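Long-range contacts in DUF3298 domain-containing protein (Pseudomonas aeruginosa, PDB 4E72), which is of unknown function but belongs to the DUF3298 family, its full-length form having a lipoprotein signal motif consistent with an envelope protein: residues G82-K90 with I101-G110; C28-L36 with L68-A79. All blocks are in the same frame, centred on the assembly; numbering follows the deposited sequence.

How the contacts relate
Both contacts build on the six-stranded mixed sheet, whose strands 30-37 and 84-95 are parallel neighbours. Contact 1 lies within the sheet: two antiparallel hairpin strands joined by eight backbone hydrogen bonds, with 795 Å² buried. Contact 2 lies against one face: helix 68-78 packs on strand 30-37 through apolar side chains, burying 474 Å² without a direct hydrogen bond between its segments. Their centres are about 10 Å apart, and they meet, among other places, where S85 O lies 2.8 Å from N32 N, a probable hydrogen bond. On the helix-facing side of contact 1, S85, L87 and A89 are buried; Y86, Q88 and Y106 occupy the other face, where K90 is exposed.

Contact 1: residues G82-K90 with I101-G110; sequences GWSSYLQAK and IELSSYLFTG
W83 and T109 meet at one end of a paired strand ladder. The CB of W83 rests 3.4 Å from F108 O. CG continues over the T109 backbone, and T109 CA stands 3.4 Å from the centroid of the five-membered ring, 6° off its normal, a CH-pi contact over the face. CD1 is near G110 N; NE1 comes close to the carbonyl of T109, but the angle is too poor for a hydrogen bond. On the six-membered ring, W83 CE3 lies 3.7 Å from the methyl CG2 of T109, which CZ3 also meets, while CZ2 and the outermost atom, CH2, lie against T109 CB. The first torsion of W83, -72°, sets CG anti to the carbonyl carbon and lays the ring across T109.

From S84 to K90 the backbones pair with E102 to F108 through eight N-H to O bonds; the straightest, F108 N to S84 O, is nearly linear at 2.9 Å. Y86 and Y106 project side by side from the same face, with Y86 CD1 3.6 Å from Y106 CD2 and planes inclined at 63°. Farther along that face, one water accepts from Q88 NE2 at 2.7 Å, donates to E102 O at 2.9 Å and bonds S104 OG, linking two side chains whose polar ends do not bond directly. On the other face, A89 CB approaches L103 CD2 at 4.1 Å, and S85 OG bonds Y71 of helix 68-78.

The axes run almost exactly antiparallel, and hydrogen-bonded and non-hydrogen-bonded pairs succeed each other without a bulge: the regular ladder of an antiparallel beta hairpin, here strands 84-95 and 98-108.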
ATOM      1  N   GLY A  82      21.404 -13.599   8.304  1.00 32.72           N
ATOM      2  CA  GLY A  82      21.092 -13.009   7.010  1.00 31.24           C
ATOM      3  C   GLY A  82      19.691 -12.455   6.856  1.00 34.68           C
ATOM      4  O   GLY A  82      19.370 -11.880   5.812  1.00 34.48           O
ATOM      5  N   TRP A  83      18.830 -12.661   7.870  1.00 30.48           N
ATOM      6  CA  TRP A  83      17.434 -12.204   7.820  1.00 28.72           C
ATOM      7  C   TRP A  83      17.345 -10.698   7.945  1.00 32.16           C
ATOM      8  O   TRP A  83      18.160 -10.065   8.611  1.00 31.95           O
ATOM      9  CB  TRP A  83      16.599 -12.869   8.920  1.00 27.17           C
ATOM     10  CG  TRP A  83      16.301 -14.329   8.718  1.00 28.98           C
ATOM     11  CD1 TRP A  83      16.997 -15.224   7.954  1.00 32.31           C
ATOM     12  CD2 TRP A  83      15.275 -15.076   9.377  1.00 29.82           C
ATOM     13  NE1 TRP A  83      16.432 -16.476   8.063  1.00 32.74           N
ATOM     14  CE2 TRP A  83      15.383 -16.417   8.942  1.00 34.36           C
ATOM     15  CE3 TRP A  83      14.225 -14.729  10.261  1.00 32.01           C
ATOM     16  CZ2 TRP A  83      14.500 -17.416   9.369  1.00 34.76           C
ATOM     17  CZ3 TRP A  83      13.342 -15.719  10.674  1.00 33.96           C
ATOM     18  CH2 TRP A  83      13.495 -17.047  10.247  1.00 35.31           C
ATOM     19  N   SER A  84      16.331 -10.132   7.327  1.00 30.70           N
ATOM     20  CA  SER A  84      16.059  -8.696   7.373  1.00 30.88           C
ATOM     21  C   SER A  84      14.585  -8.433   7.199  1.00 31.68           C
ATOM     22  O   SER A  84      13.860  -9.216   6.561  1.00 29.28           O
ATOM     23  CB  SER A  84      16.856  -7.933   6.315  1.00 35.96           C
ATOM     24  OG  SER A  84      16.553  -8.401   5.012  1.00 48.21           O
ATOM     25  N   SER A  85      14.154  -7.309   7.767  1.00 26.81           N
ATOM     26  CA  SER A  85      12.783  -6.854   7.707  1.00 26.03           C
ATOM     27  C   SER A  85      12.785  -5.331   7.523  1.00 32.59           C
ATOM     28  O   SER A  85      13.470  -4.614   8.266  1.00 32.88           O
ATOM     29  CB  SER A  85      12.024  -7.292   8.964  1.00 25.82           C
ATOM     30  OG  SER A  85      10.737  -6.704   9.030  1.00 29.31           O
ATOM     31  N   TYR A  86      12.052  -4.856   6.483  1.00 28.43           N
ATOM     32  CA  TYR A  86      11.900  -3.448   6.103  1.00 27.79           C
ATOM     33  C   TYR A  86      10.445  -3.094   6.122  1.00 29.22           C
ATOM     34  O   TYR A  86       9.642  -3.812   5.535  1.00 27.47           O
ATOM     35  CB  TYR A  86      12.461  -3.157   4.681  1.00 29.43           C
ATOM     36  CG  TYR A  86      13.953  -3.324   4.512  1.00 32.56           C
ATOM     37  CD1 TYR A  86      14.517  -4.582   4.321  1.00 34.98           C
ATOM     38  CD2 TYR A  86      14.795  -2.220   4.453  1.00 34.80           C
ATOM     39  CE1 TYR A  86      15.896  -4.745   4.158  1.00 37.74           C
ATOM     40  CE2 TYR A  86      16.176  -2.367   4.283  1.00 36.65           C
ATOM     41  CZ  TYR A  86      16.720  -3.633   4.129  1.00 43.92           C
ATOM     42  OH  TYR A  86      18.074  -3.786   3.952  1.00 46.35           O
ATOM     43  N   LEU A  87      10.105  -1.984   6.771  1.00 26.59           N
ATOM     44  CA  LEU A  87       8.746  -1.446   6.837  1.00 27.53           C
ATOM     45  C   LEU A  87       8.794   0.037   6.552  1.00 32.62           C
ATOM     46  O   LEU A  87       9.640   0.765   7.116  1.00 33.28           O
ATOM     47  CB  LEU A  87       8.082  -1.688   8.207  1.00 28.22           C
ATOM     48  CG  LEU A  87       7.692  -3.122   8.578  1.00 32.74           C
ATOM     49  CD1 LEU A  87       7.329  -3.170  10.049  1.00 33.63           C
ATOM     50  CD2 LEU A  87       6.524  -3.628   7.743  1.00 29.55           C
ATOM     51  N   GLN A  88       7.912   0.493   5.669  1.00 27.51           N
ATOM     52  CA  GLN A  88       7.922   1.901   5.304  1.00 27.19           C
ATOM     53  C   GLN A  88       6.519   2.444   5.040  1.00 30.62           C
ATOM     54  O   GLN A  88       5.692   1.815   4.357  1.00 27.64           O
ATOM     55  CB  GLN A  88       8.829   2.135   4.076  1.00 28.48           C
ATOM     56  CG  GLN A  88       8.924   3.602   3.683  1.00 42.65           C
ATOM     57  CD  GLN A  88       9.426   3.754   2.289  1.00 63.20           C
ATOM     58  OE1 GLN A  88      10.628   3.761   2.045  1.00 55.82           O
ATOM     59  NE2 GLN A  88       8.510   3.891   1.344  1.00 63.65           N
ATOM     60  N   ALA A  89       6.286   3.638   5.583  1.00 29.08           N
ATOM     61  CA  ALA A  89       5.076   4.428   5.407  1.00 29.92           C
ATOM     62  C   ALA A  89       5.477   5.801   4.944  1.00 34.19           C
ATOM     63  O   ALA A  89       6.350   6.438   5.570  1.00 34.05           O
ATOM     64  CB  ALA A  89       4.301   4.514   6.713  1.00 31.56           C
ATOM     65  N   LYS A  90       4.919   6.227   3.805  1.00 31.53           N
ATOM     66  CA  LYS A  90       5.176   7.558   3.240  1.00 34.08           C
ATOM     67  C   LYS A  90       3.897   8.143   2.637  1.00 37.45           C
ATOM     68  O   LYS A  90       3.020   7.405   2.158  1.00 36.91           O
ATOM     69  CB  LYS A  90       6.340   7.577   2.216  1.00 37.29           C
ATOM     70  CG  LYS A  90       6.135   6.748   0.953  1.00 61.46           C
ATOM     71  CD  LYS A  90       7.105   7.165  -0.145  1.00 75.52           C
ATOM     72  CE  LYS A  90       6.591   6.784  -1.516  1.00 92.67           C
ATOM     73  NZ  LYS A  90       7.465   7.305  -2.609  1.00103.13           N
ATOM     74  N   ILE A 101      -1.582   7.545   2.096  1.00 30.51           N
ATOM     75  CA  ILE A 101      -0.365   6.962   2.650  1.00 30.88           C
ATOM     76  C   ILE A 101      -0.088   5.662   1.927  1.00 33.82           C
ATOM     77  O   ILE A 101      -0.973   4.808   1.848  1.00 31.78           O
ATOM     78  CB  ILE A 101      -0.463   6.760   4.195  1.00 34.23           C
ATOM     79  CG1 ILE A 101      -0.612   8.138   4.909  1.00 35.71           C
ATOM     80  CG2 ILE A 101       0.779   6.008   4.732  1.00 34.31           C
ATOM     81  CD1 ILE A 101      -1.161   8.076   6.289  1.00 40.36           C
ATOM     82  N   GLU A 102       1.133   5.533   1.377  1.00 30.78           N
ATOM     83  CA  GLU A 102       1.591   4.305   0.719  1.00 29.78           C
ATOM     84  C   GLU A 102       2.493   3.529   1.675  1.00 32.88           C
ATOM     85  O   GLU A 102       3.407   4.107   2.288  1.00 30.93           O
ATOM     86  CB  GLU A 102       2.309   4.585  -0.608  1.00 30.90           C
ATOM     87  CG  GLU A 102       2.294   3.346  -1.493  1.00 46.74           C
ATOM     88  CD  GLU A 102       2.915   3.407  -2.877  1.00 68.32           C
ATOM     89  OE1 GLU A 102       2.852   4.470  -3.538  1.00 57.32           O
ATOM     90  OE2 GLU A 102       3.407   2.347  -3.327  1.00 56.47           O
ATOM     91  N   LEU A 103       2.222   2.213   1.796  1.00 29.43           N
ATOM     92  CA  LEU A 103       2.928   1.285   2.679  1.00 28.62           C
ATOM     93  C   LEU A 103       3.764   0.281   1.903  1.00 30.60           C
ATOM     94  O   LEU A 103       3.292  -0.267   0.912  1.00 29.24           O
ATOM     95  CB  LEU A 103       1.913   0.521   3.548  1.00 29.43           C
ATOM     96  CG  LEU A 103       0.809   1.363   4.211  1.00 34.04           C
ATOM     97  CD1 LEU A 103      -0.396   0.527   4.478  1.00 33.98           C
ATOM     98  CD2 LEU A 103       1.309   2.037   5.491  1.00 35.16           C
ATOM     99  N   SER A 104       5.008   0.042   2.366  1.00 26.55           N
ATOM    100  CA  SER A 104       5.973  -0.902   1.779  1.00 26.64           C
ATOM    101  C   SER A 104       6.562  -1.763   2.847  1.00 30.39           C
ATOM    102  O   SER A 104       6.886  -1.281   3.937  1.00 30.01           O
ATOM    103  CB  SER A 104       7.128  -0.177   1.082  1.00 29.90           C
ATOM    104  OG  SER A 104       6.683   0.775   0.139  1.00 54.95           O
ATOM    105  N   SER A 105       6.781  -3.012   2.504  1.00 27.45           N
ATOM    106  CA  SER A 105       7.440  -3.977   3.361  1.00 28.32           C
ATOM    107  C   SER A 105       8.331  -4.861   2.509  1.00 32.63           C
ATOM    108  O   SER A 105       8.056  -5.074   1.319  1.00 30.49           O
ATOM    109  CB  SER A 105       6.425  -4.807   4.145  1.00 31.55           C
ATOM    110  OG  SER A 105       5.613  -5.584   3.284  1.00 36.13           O
ATOM    111  N   TYR A 106       9.393  -5.368   3.127  1.00 30.00           N
ATOM    112  CA  TYR A 106      10.310  -6.318   2.537  1.00 29.89           C
ATOM    113  C   TYR A 106      10.808  -7.264   3.637  1.00 31.63           C
ATOM    114  O   TYR A 106      11.476  -6.837   4.574  1.00 29.41           O
ATOM    115  CB  TYR A 106      11.462  -5.630   1.786  1.00 32.71           C
ATOM    116  CG  TYR A 106      12.398  -6.637   1.159  1.00 37.98           C
ATOM    117  CD1 TYR A 106      12.087  -7.248  -0.051  1.00 40.80           C
ATOM    118  CD2 TYR A 106      13.561  -7.039   1.812  1.00 39.96           C
ATOM    119  CE1 TYR A 106      12.928  -8.211  -0.612  1.00 42.84           C
ATOM    120  CE2 TYR A 106      14.392  -8.019   1.274  1.00 41.52           C
ATOM    121  CZ  TYR A 106      14.077  -8.594   0.058  1.00 50.03           C
ATOM    122  OH  TYR A 106      14.925  -9.529  -0.475  1.00 58.12           O
ATOM    123  N   LEU A 107      10.469  -8.551   3.513  1.00 30.23           N
ATOM    124  CA  LEU A 107      10.871  -9.565   4.478  1.00 31.96           C
ATOM    125  C   LEU A 107      11.775 -10.653   3.828  1.00 32.54           C
ATOM    126  O   LEU A 107      11.401 -11.259   2.831  1.00 30.90           O
ATOM    127  CB  LEU A 107       9.618 -10.204   5.140  1.00 32.48           C
ATOM    128  CG  LEU A 107       9.880 -11.323   6.180  1.00 39.22           C
ATOM    129  CD1 LEU A 107      10.610 -10.786   7.413  1.00 40.58           C
ATOM    130  CD2 LEU A 107       8.573 -11.982   6.624  1.00 39.74           C
ATOM    131  N   PHE A 108      12.955 -10.877   4.392  1.00 28.48           N
ATOM    132  CA  PHE A 108      13.850 -11.928   3.905  1.00 29.33           C
ATOM    133  C   PHE A 108      14.170 -12.895   5.057  1.00 34.89           C
ATOM    134  O   PHE A 108      14.715 -12.472   6.071  1.00 32.49           O
ATOM    135  CB  PHE A 108      15.120 -11.357   3.249  1.00 31.94           C
ATOM    136  CG  PHE A 108      16.027 -12.465   2.763  1.00 34.84           C
ATOM    137  CD1 PHE A 108      15.727 -13.174   1.597  1.00 38.30           C
ATOM    138  CD2 PHE A 108      17.121 -12.874   3.521  1.00 37.37           C
ATOM    139  CE1 PHE A 108      16.532 -14.244   1.180  1.00 39.53           C
ATOM    140  CE2 PHE A 108      17.923 -13.946   3.103  1.00 40.99           C
ATOM    141  CZ  PHE A 108      17.631 -14.611   1.927  1.00 39.26           C
ATOM    142  N   THR A 109      13.778 -14.185   4.917  1.00 34.74           N
ATOM    143  CA  THR A 109      13.980 -15.184   5.968  1.00 35.29           C
ATOM    144  C   THR A 109      14.758 -16.406   5.434  1.00 43.05           C
ATOM    145  O   THR A 109      14.379 -17.554   5.687  1.00 44.03           O
ATOM    146  CB  THR A 109      12.643 -15.592   6.664  1.00 41.57           C
ATOM    147  OG1 THR A 109      11.753 -16.206   5.730  1.00 45.11           O
ATOM    148  CG2 THR A 109      11.943 -14.425   7.388  1.00 35.07           C
ATOM    149  N   GLY A 110      15.884 -16.143   4.772  1.00 40.86           N
ATOM    150  CA  GLY A 110      16.767 -17.189   4.269  1.00 41.89           C
ATOM    151  C   GLY A 110      16.260 -18.035   3.114  1.00 48.04           C
ATOM    152  O   GLY A 110      16.839 -19.086   2.832  1.00 49.88           O
TER
HETATM  153  O   HOH W   1       5.923   3.069   1.266  1.00 35.78           O

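Contact 2: residues C28-L36 with L68-A79; sequences CPLVNIDTL and LAAYERQFLDSA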
ATOM      1  N   CYS A  28      24.454 -10.252   9.670  1.00 48.29           N
ATOM      2  CA  CYS A  28      23.815  -9.790  10.911  1.00 47.78           C
ATOM      3  C   CYS A  28      22.351  -9.379  10.649  1.00 43.65           C
ATOM      4  O   CYS A  28      22.118  -8.478   9.842  1.00 42.04           O
ATOM      5  CB  CYS A  28      24.601  -8.649  11.553  1.00 50.72           C
ATOM      6  SG  CYS A  28      23.781  -7.904  12.997  1.00 56.30           S
ATOM      7  N   PRO A  29      21.363 -10.020  11.338  1.00 35.81           N
ATOM      8  CA  PRO A  29      19.939  -9.626  11.166  1.00 32.70           C
ATOM      9  C   PRO A  29      19.719  -8.132  11.403  1.00 35.70           C
ATOM     10  O   PRO A  29      20.343  -7.536  12.287  1.00 36.19           O
ATOM     11  CB  PRO A  29      19.222 -10.482  12.205  1.00 33.38           C
ATOM     12  CG  PRO A  29      20.106 -11.694  12.342  1.00 37.07           C
ATOM     13  CD  PRO A  29      21.483 -11.119  12.324  1.00 34.78           C
ATOM     14  N   LEU A  30      18.857  -7.536  10.571  1.00 32.32           N
ATOM     15  CA  LEU A  30      18.581  -6.103  10.437  1.00 31.88           C
ATOM     16  C   LEU A  30      17.090  -5.790  10.354  1.00 32.65           C
ATOM     17  O   LEU A  30      16.358  -6.460   9.629  1.00 30.03           O
ATOM     18  CB  LEU A  30      19.268  -5.683   9.097  1.00 32.06           C
ATOM     19  CG  LEU A  30      19.210  -4.246   8.569  1.00 36.38           C
ATOM     20  CD1 LEU A  30      20.481  -3.938   7.776  1.00 36.17           C
ATOM     21  CD2 LEU A  30      18.020  -4.051   7.614  1.00 37.92           C
ATOM     22  N   VAL A  31      16.662  -4.729  11.051  1.00 29.66           N
ATOM     23  CA  VAL A  31      15.296  -4.192  11.018  1.00 29.07           C
ATOM     24  C   VAL A  31      15.369  -2.725  10.615  1.00 34.53           C
ATOM     25  O   VAL A  31      16.016  -1.921  11.293  1.00 34.88           O
ATOM     26  CB  VAL A  31      14.454  -4.375  12.314  1.00 31.33           C
ATOM     27  CG1 VAL A  31      13.081  -3.713  12.159  1.00 29.62           C
ATOM     28  CG2 VAL A  31      14.282  -5.850  12.641  1.00 31.24           C
ATOM     29  N   ASN A  32      14.700  -2.384   9.514  1.00 32.17           N
ATOM     30  CA  ASN A  32      14.690  -1.019   9.008  1.00 32.73           C
ATOM     31  C   ASN A  32      13.245  -0.496   8.985  1.00 35.60           C
ATOM     32  O   ASN A  32      12.419  -1.015   8.242  1.00 34.50           O
ATOM     33  CB  ASN A  32      15.375  -0.966   7.620  1.00 31.50           C
ATOM     34  CG  ASN A  32      15.495   0.418   7.027  1.00 50.03           C
ATOM     35  OD1 ASN A  32      14.525   1.188   6.943  1.00 46.63           O
ATOM     36  ND2 ASN A  32      16.681   0.739   6.549  1.00 35.76           N
ATOM     37  N   ILE A  33      12.941   0.497   9.843  1.00 33.33           N
ATOM     38  CA  ILE A  33      11.596   1.082   9.987  1.00 34.14           C
ATOM     39  C   ILE A  33      11.638   2.580   9.673  1.00 41.23           C
ATOM     40  O   ILE A  33      12.361   3.327  10.333  1.00 41.46           O
ATOM     41  CB  ILE A  33      10.989   0.813  11.405  1.00 37.88           C
ATOM     42  CG1 ILE A  33      10.736  -0.702  11.625  1.00 37.56           C
ATOM     43  CG2 ILE A  33       9.677   1.633  11.637  1.00 38.96           C
ATOM     44  CD1 ILE A  33      10.623  -1.101  13.059  1.00 40.25           C
ATOM     45  N   ASP A  34      10.842   3.005   8.673  1.00 39.51           N
ATOM     46  CA  ASP A  34      10.709   4.384   8.202  1.00 40.04           C
ATOM     47  C   ASP A  34       9.233   4.772   8.242  1.00 44.53           C
ATOM     48  O   ASP A  34       8.495   4.540   7.288  1.00 42.39           O
ATOM     49  CB  ASP A  34      11.302   4.522   6.783  1.00 41.83           C
ATOM     50  CG  ASP A  34      11.241   5.914   6.159  1.00 59.01           C
ATOM     51  OD1 ASP A  34      10.850   6.882   6.874  1.00 60.11           O
ATOM     52  OD2 ASP A  34      11.563   6.039   4.950  1.00 67.28           O
ATOM     53  N   THR A  35       8.797   5.345   9.362  1.00 43.68           N
ATOM     54  CA  THR A  35       7.388   5.665   9.521  1.00 43.42           C
ATOM     55  C   THR A  35       7.165   7.183   9.659  1.00 48.46           C
ATOM     56  O   THR A  35       8.097   7.974   9.453  1.00 46.79           O
ATOM     57  CB  THR A  35       6.788   4.828  10.648  1.00 50.04           C
ATOM     58  OG1 THR A  35       5.367   4.877  10.540  1.00 54.13           O
ATOM     59  CG2 THR A  35       7.280   5.239  12.044  1.00 47.50           C
ATOM     60  N   LEU A  36       5.897   7.569   9.943  1.00 46.94           N
ATOM     61  CA  LEU A  36       5.435   8.947  10.032  1.00 48.56           C
ATOM     62  C   LEU A  36       4.566   9.237  11.244  1.00 52.62           C
ATOM     63  O   LEU A  36       3.757   8.401  11.665  1.00 50.46           O
ATOM     64  CB  LEU A  36       4.571   9.280   8.796  1.00 48.60           C
ATOM     65  CG  LEU A  36       5.176   9.213   7.407  1.00 53.54           C
ATOM     66  CD1 LEU A  36       4.076   9.210   6.375  1.00 53.77           C
ATOM     67  CD2 LEU A  36       6.127  10.380   7.156  1.00 58.32           C
ATOM     68  N   LEU A  68       5.627  -1.179  16.933  1.00 31.71           N
ATOM     69  CA  LEU A  68       6.743  -1.340  16.023  1.00 32.16           C
ATOM     70  C   LEU A  68       8.056  -1.612  16.793  1.00 36.03           C
ATOM     71  O   LEU A  68       8.877  -2.369  16.284  1.00 35.80           O
ATOM     72  CB  LEU A  68       6.869  -0.124  15.080  1.00 31.88           C
ATOM     73  CG  LEU A  68       5.855  -0.149  13.935  1.00 35.62           C
ATOM     74  CD1 LEU A  68       5.792   1.196  13.231  1.00 36.27           C
ATOM     75  CD2 LEU A  68       6.144  -1.308  12.934  1.00 33.79           C
ATOM     76  N   ALA A  69       8.221  -1.064  18.026  1.00 32.28           N
ATOM     77  CA  ALA A  69       9.413  -1.329  18.862  1.00 32.19           C
ATOM     78  C   ALA A  69       9.363  -2.757  19.398  1.00 36.29           C
ATOM     79  O   ALA A  69      10.400  -3.399  19.495  1.00 34.85           O
ATOM     80  CB  ALA A  69       9.493  -0.342  20.015  1.00 33.58           C
ATOM     81  N   ALA A  70       8.147  -3.252  19.761  1.00 32.68           N
ATOM     82  CA  ALA A  70       7.983  -4.636  20.210  1.00 31.49           C
ATOM     83  C   ALA A  70       8.279  -5.590  19.036  1.00 34.23           C
ATOM     84  O   ALA A  70       8.933  -6.609  19.242  1.00 33.82           O
ATOM     85  CB  ALA A  70       6.582  -4.872  20.773  1.00 31.67           C
ATOM     86  N   TYR A  71       7.841  -5.239  17.810  1.00 30.38           N
ATOM     87  CA  TYR A  71       8.096  -6.058  16.611  1.00 28.80           C
ATOM     88  C   TYR A  71       9.604  -6.144  16.314  1.00 32.12           C
ATOM     89  O   TYR A  71      10.112  -7.232  16.055  1.00 32.71           O
ATOM     90  CB  TYR A  71       7.349  -5.526  15.363  1.00 27.96           C
ATOM     91  CG  TYR A  71       7.812  -6.190  14.077  1.00 29.37           C
ATOM     92  CD1 TYR A  71       7.445  -7.500  13.776  1.00 30.44           C
ATOM     93  CD2 TYR A  71       8.675  -5.534  13.196  1.00 29.77           C
ATOM     94  CE1 TYR A  71       7.917  -8.137  12.635  1.00 30.90           C
ATOM     95  CE2 TYR A  71       9.177  -6.175  12.061  1.00 29.00           C
ATOM     96  CZ  TYR A  71       8.770  -7.466  11.771  1.00 35.79           C
ATOM     97  OH  TYR A  71       9.175  -8.085  10.616  1.00 35.00           O
ATOM     98  N   GLU A  72      10.287  -5.002  16.304  1.00 29.69           N
ATOM     99  CA  GLU A  72      11.726  -4.898  16.033  1.00 31.28           C
ATOM    100  C   GLU A  72      12.521  -5.767  17.024  1.00 35.53           C
ATOM    101  O   GLU A  72      13.334  -6.579  16.599  1.00 36.52           O
ATOM    102  CB  GLU A  72      12.156  -3.417  16.076  1.00 33.12           C
ATOM    103  CG  GLU A  72      13.620  -3.184  16.419  1.00 43.92           C
ATOM    104  CD  GLU A  72      14.015  -1.742  16.233  1.00 65.82           C
ATOM    105  OE1 GLU A  72      13.811  -0.942  17.174  1.00 72.01           O
ATOM    106  OE2 GLU A  72      14.482  -1.399  15.125  1.00 62.94           O
ATOM    107  N   ARG A  73      12.207  -5.654  18.328  1.00 31.59           N
ATOM    108  CA  ARG A  73      12.788  -6.437  19.423  1.00 32.07           C
ATOM    109  C   ARG A  73      12.539  -7.943  19.190  1.00 34.94           C
ATOM    110  O   ARG A  73      13.488  -8.733  19.264  1.00 32.42           O
ATOM    111  CB  ARG A  73      12.197  -5.959  20.764  1.00 31.26           C
ATOM    112  CG  ARG A  73      12.485  -6.809  21.997  1.00 46.66           C
ATOM    113  CD  ARG A  73      12.127  -6.055  23.279  1.00 51.98           C
ATOM    114  NE  ARG A  73      10.696  -5.731  23.405  1.00 69.29           N
ATOM    115  CZ  ARG A  73      10.181  -4.499  23.380  1.00 82.25           C
ATOM    116  NH1 ARG A  73      10.970  -3.442  23.199  1.00 65.50           N
ATOM    117  NH2 ARG A  73       8.877  -4.313  23.531  1.00 69.11           N
ATOM    118  N   GLN A  74      11.274  -8.336  18.910  1.00 31.23           N
ATOM    119  CA  GLN A  74      10.946  -9.737  18.657  1.00 31.01           C
ATOM    120  C   GLN A  74      11.688 -10.299  17.405  1.00 33.32           C
ATOM    121  O   GLN A  74      12.286 -11.367  17.495  1.00 33.06           O
ATOM    122  CB  GLN A  74       9.437  -9.933  18.518  1.00 32.02           C
ATOM    123  CG  GLN A  74       9.045 -11.419  18.448  1.00 42.16           C
ATOM    124  CD  GLN A  74       7.586 -11.656  18.158  1.00 53.08           C
ATOM    125  OE1 GLN A  74       6.738 -10.769  18.281  1.00 49.00           O
ATOM    126  NE2 GLN A  74       7.264 -12.874  17.779  1.00 39.58           N
ATOM    127  N   PHE A  75      11.689  -9.571  16.270  1.00 29.78           N
ATOM    128  CA  PHE A  75      12.363 -10.037  15.041  1.00 28.51           C
ATOM    129  C   PHE A  75      13.853 -10.248  15.273  1.00 33.28           C
ATOM    130  O   PHE A  75      14.374 -11.289  14.890  1.00 31.98           O
ATOM    131  CB  PHE A  75      12.136  -9.057  13.855  1.00 28.97           C
ATOM    132  CG  PHE A  75      12.748  -9.542  12.559  1.00 28.90           C
ATOM    133  CD1 PHE A  75      12.026 -10.345  11.688  1.00 31.29           C
ATOM    134  CD2 PHE A  75      14.061  -9.217  12.222  1.00 30.69           C
ATOM    135  CE1 PHE A  75      12.606 -10.812  10.493  1.00 31.29           C
ATOM    136  CE2 PHE A  75      14.639  -9.682  11.029  1.00 32.67           C
ATOM    137  CZ  PHE A  75      13.901 -10.465  10.169  1.00 29.95           C
ATOM    138  N   LEU A  76      14.536  -9.271  15.902  1.00 32.08           N
ATOM    139  CA  LEU A  76      15.971  -9.354  16.188  1.00 33.09           C
ATOM    140  C   LEU A  76      16.295 -10.483  17.171  1.00 37.51           C
ATOM    141  O   LEU A  76      17.368 -11.082  17.077  1.00 37.98           O
ATOM    142  CB  LEU A  76      16.504  -8.006  16.738  1.00 33.59           C
ATOM    143  CG  LEU A  76      16.541  -6.795  15.753  1.00 36.20           C
ATOM    144  CD1 LEU A  76      17.056  -5.553  16.444  1.00 36.34           C
ATOM    145  CD2 LEU A  76      17.397  -7.080  14.500  1.00 36.38           C
ATOM    146  N   ASP A  77      15.364 -10.796  18.086  1.00 33.98           N
ATOM    147  CA  ASP A  77      15.566 -11.840  19.100  1.00 34.72           C
ATOM    148  C   ASP A  77      15.437 -13.255  18.511  1.00 37.28           C
ATOM    149  O   ASP A  77      16.030 -14.176  19.045  1.00 38.40           O
ATOM    150  CB  ASP A  77      14.573 -11.660  20.282  1.00 37.73           C
ATOM    151  CG  ASP A  77      14.944 -12.432  21.544  1.00 54.98           C
ATOM    152  OD1 ASP A  77      16.020 -12.137  22.136  1.00 58.25           O
ATOM    153  OD2 ASP A  77      14.159 -13.322  21.951  1.00 57.68           O
ATOM    154  N   SER A  78      14.681 -13.437  17.444  1.00 35.21           N
ATOM    155  CA  SER A  78      14.454 -14.775  16.887  1.00 36.17           C
ATOM    156  C   SER A  78      15.002 -14.969  15.462  1.00 37.90           C
ATOM    157  O   SER A  78      14.975 -16.101  14.969  1.00 38.45           O
ATOM    158  CB  SER A  78      12.958 -15.095  16.897  1.00 41.47           C
ATOM    159  OG  SER A  78      12.160 -14.088  16.297  1.00 48.37           O
ATOM    160  N   ALA A  79      15.506 -13.900  14.813  1.00 31.91           N
ATOM    161  CA  ALA A  79      16.000 -13.978  13.432  1.00 31.21           C
ATOM    162  C   ALA A  79      17.204 -14.881  13.302  1.00 36.95           C
ATOM    163  O   ALA A  79      18.037 -14.920  14.203  1.00 38.00           O
ATOM    164  CB  ALA A  79      16.342 -12.596  12.901  1.00 30.98           C
TER
HETATM  165  O   HOH W   2      14.600  -0.159  12.869  1.00 41.66           O
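V31 and F75 make the closest side-chain approach of this contact, V31 CG2 lying 3.4 Å from F75 CD2. The same methyl also reaches L76 CD2 at 3.8 Å, while V31 CG1, the other branch, meets E72 CB at 4.0 Å. With chi1 of V31 at 177°, CG1 is anti to the backbone N, and CG2 lies beside the backbone N, anti to the carbonyl carbon, which divides the two methyls between E72 on one hand and F75 and L76 on the other. Beyond V31, I33 CD1 lies 3.9 Å from the backbone O of L68, and its CG2 meets L68 CD1. At the helix's C-terminal end the proline ring packs on the A79 methyl, P29 CB being 3.6 Å from A79 CB, with L76 CD2 farther off.

Polar atoms then position this shell. E72, extended beyond CG, crosses V31 at a slant, and a water 2.6 Å from E72 OE2 lies 2.8 Å from V31 O, close enough to bridge strand and helix. E72 OE2 is also hydrogen-bonded to H18 ND1, consistent with strand 12-19 holding the carboxylate beside V31. Near the helix's last turn, S78 OG bonds Q74 O, with the donor 36° out of the carbonyl plane, and L76 O takes a bond from K20 NZ.

The strand and helix segments run nearly antiparallel, at 162°, with axes 8.6 Å apart, so contact extends from P29 to T35. T35 and L68 also meet helix 44-54, through L52 and L53 respectively, while F75 reaches W83. Helix 68-78 thus lies on one face of the sheet, over strand 30-37 and touching strand 84-95 at L87, with helix 44-54 beside its N-terminal end.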